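Local coordinates for uncharacterized protein (Exiguobacterium sibiricum, PDB 3B77) that is of unknown function but carries a bacterial pleckstrin homology domain and a helical region that probably mediates oligomerisation, at residues I34-K37 / T38-Y41. Residues are numbered along the deposited sequence; the frame is centred on the assembly and turned at random.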
ATOM      1  N   ILE A  34     -19.244  61.419   7.802  1.00 64.62           N
ATOM      2  CA  ILE A  34     -19.783  61.700   9.114  1.00 64.90           C
ATOM      3  C   ILE A  34     -18.630  62.326   9.865  1.00 67.34           C
ATOM      4  O   ILE A  34     -17.535  61.746   9.957  1.00 66.80           O
ATOM      5  CB  ILE A  34     -20.211  60.429   9.854  1.00 64.54           C
ATOM      6  CG1 ILE A  34     -21.394  59.762   9.142  1.00 63.91           C
ATOM      7  CG2 ILE A  34     -20.545  60.757  11.317  1.00 63.55           C
ATOM      8  CD1 ILE A  34     -21.735  58.384   9.656  1.00 62.28           C
ATOM      9  N   LYS A  35     -18.859  63.540  10.347  1.00 70.63           N
ATOM     10  CA  LYS A  35     -17.847  64.262  11.079  1.00 73.19           C
ATOM     11  C   LYS A  35     -18.334  64.491  12.502  1.00 72.49           C
ATOM     12  O   LYS A  35     -19.441  64.937  12.727  1.00 71.52           O
ATOM     13  CB  LYS A  35     -17.509  65.590  10.385  1.00 74.37           C
ATOM     14  CG  LYS A  35     -16.162  66.207  10.842  1.00 77.82           C
ATOM     15  CD  LYS A  35     -15.942  67.636  10.306  1.00 80.01           C
ATOM     16  CE  LYS A  35     -15.764  67.694   8.776  1.00 83.39           C
ATOM     17  NZ  LYS A  35     -15.688  69.115   8.261  1.00 84.33           N
ATOM     18  N   SER A  36     -17.493  64.111  13.443  1.00 73.43           N
ATOM     19  CA  SER A  36     -17.678  64.381  14.844  1.00 74.06           C
ATOM     20  C   SER A  36     -16.530  65.296  15.318  1.00 76.31           C
ATOM     21  O   SER A  36     -15.604  65.650  14.569  1.00 75.93           O
ATOM     22  CB  SER A  36     -17.713  63.064  15.621  1.00 73.87           C
ATOM     23  OG  SER A  36     -16.801  63.033  16.713  1.00 73.07           O
ATOM     24  N   LYS A  37     -16.623  65.694  16.575  1.00 78.42           N
ATOM     25  CA  LYS A  37     -15.617  66.530  17.214  1.00 79.41           C
ATOM     26  C   LYS A  37     -14.268  65.831  17.246  1.00 79.44           C
ATOM     27  O   LYS A  37     -13.234  66.480  17.132  1.00 80.06           O
ATOM     28  CB  LYS A  37     -16.084  66.845  18.646  1.00 80.27           C
ATOM     29  CG  LYS A  37     -15.112  67.607  19.546  1.00 81.61           C
ATOM     30  CD  LYS A  37     -15.738  67.885  20.923  1.00 82.50           C
ATOM     31  CE  LYS A  37     -16.958  68.834  20.843  1.00 83.84           C
ATOM     32  NZ  LYS A  37     -17.446  69.327  22.180  1.00 83.63           N
ATOM     33  N   THR A  38     -14.291  64.508  17.395  1.00 79.27           N
ATOM     34  CA  THR A  38     -13.083  63.703  17.555  1.00 78.74           C
ATOM     35  C   THR A  38     -12.733  62.801  16.360  1.00 76.83           C
ATOM     36  O   THR A  38     -11.581  62.433  16.179  1.00 76.70           O
ATOM     37  CB  THR A  38     -13.193  62.822  18.844  1.00 79.36           C
ATOM     38  OG1 THR A  38     -14.483  62.197  18.911  1.00 79.31           O
ATOM     39  CG2 THR A  38     -13.013  63.670  20.089  1.00 80.38           C
ATOM     40  N   ASP A  39     -13.716  62.437  15.550  1.00 75.10           N
ATOM     41  CA  ASP A  39     -13.486  61.516  14.440  1.00 72.44           C
ATOM     42  C   ASP A  39     -14.052  62.029  13.129  1.00 70.74           C
ATOM     43  O   ASP A  39     -14.875  62.935  13.112  1.00 70.02           O
ATOM     44  CB  ASP A  39     -14.115  60.150  14.748  1.00 72.57           C
ATOM     45  CG  ASP A  39     -13.515  59.484  15.966  1.00 72.84           C
ATOM     46  OD1 ASP A  39     -13.926  59.849  17.087  1.00 76.58           O
ATOM     47  OD2 ASP A  39     -12.668  58.578  15.810  1.00 71.57           O
ATOM     48  N   GLU A  40     -13.595  61.426  12.035  1.00 69.16           N
ATOM     49  CA  GLU A  40     -14.111  61.700  10.701  1.00 68.28           C
ATOM     50  C   GLU A  40     -14.183  60.361   9.944  1.00 66.22           C
ATOM     51  O   GLU A  40     -13.170  59.685   9.789  1.00 65.79           O
ATOM     52  CB  GLU A  40     -13.196  62.678  10.001  1.00 69.21           C
ATOM     53  CG  GLU A  40     -13.890  63.497   8.944  1.00 71.50           C
ATOM     54  CD  GLU A  40     -13.116  64.750   8.531  1.00 72.39           C
ATOM     55  OE1 GLU A  40     -12.740  65.551   9.412  1.00 74.01           O
ATOM     56  OE2 GLU A  40     -12.924  64.952   7.315  1.00 70.76           O
ATOM     57  N   TYR A  41     -15.389  59.963   9.534  1.00 63.10           N
ATOM     58  CA  TYR A  41     -15.625  58.665   8.904  1.00 60.59           C
ATOM     59  C   TYR A  41     -15.999  58.874   7.444  1.00 59.68           C
ATOM     60  O   TYR A  41     -17.091  59.311   7.137  1.00 59.39           O
ATOM     61  CB  TYR A  41     -16.750  57.930   9.625  1.00 59.77           C
ATOM     62  CG  TYR A  41     -16.504  57.719  11.087  1.00 59.29           C
ATOM     63  CD1 TYR A  41     -15.813  56.623  11.543  1.00 59.18           C
ATOM     64  CD2 TYR A  41     -16.985  58.616  12.021  1.00 61.05           C
ATOM     65  CE1 TYR A  41     -15.603  56.422  12.883  1.00 60.16           C
ATOM     66  CE2 TYR A  41     -16.779  58.433  13.375  1.00 60.16           C
ATOM     67  CZ  TYR A  41     -16.092  57.333  13.798  1.00 60.76           C
ATOM     68  OH  TYR A  41     -15.871  57.130  15.132  1.00 61.84           O
TER
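Ile34 and Tyr41 form a hydrogen-bonded antiparallel pair, Tyr41 N to Ile34 O at 2.8 Å and Ile34 N to Tyr41 O at 3.1 Å, and the hairpin then closes through Ser36 N to Asp39 O (2.9 Å) round a type I turn centred on Lys37 and Thr38. Ser36 folds its hydroxyl back over this turn, where OG accepts a straight bond from Thr38 N (3.0 Å, 160° at the hydrogen), making an ST turn, and a weak one from Asp39 N. Thr38 OG1, between its backbone N and carbonyl carbon (chi1 46°), is turned within reach of Asp39 OD1, at 3.0 Å, and more weakly of Ser36 OG. Asp39 OD2 is hydrogen-bonded to His50 NE2, and the His50 ring stacks on Tyr41. On the Ile34–Tyr41 face, Ile34 CG2 lies 4.2 Å from Tyr41 CD2, and both side chains reach strand 97-104. Lys35 and Glu40 run side by side on the other face, Lys35 CE 3.8 Å from Glu40 OE1, while Glu40 OE2 accepts a hydrogen bond from Ala18 N. With Lys35 NZ 4.8 Å from Glu40 OE1, there is no salt bridge and any attraction is probably modest; backbone bonds hold the strands of this PH-domain hairpin, and the Ser36 hydroxyl ties down its turn.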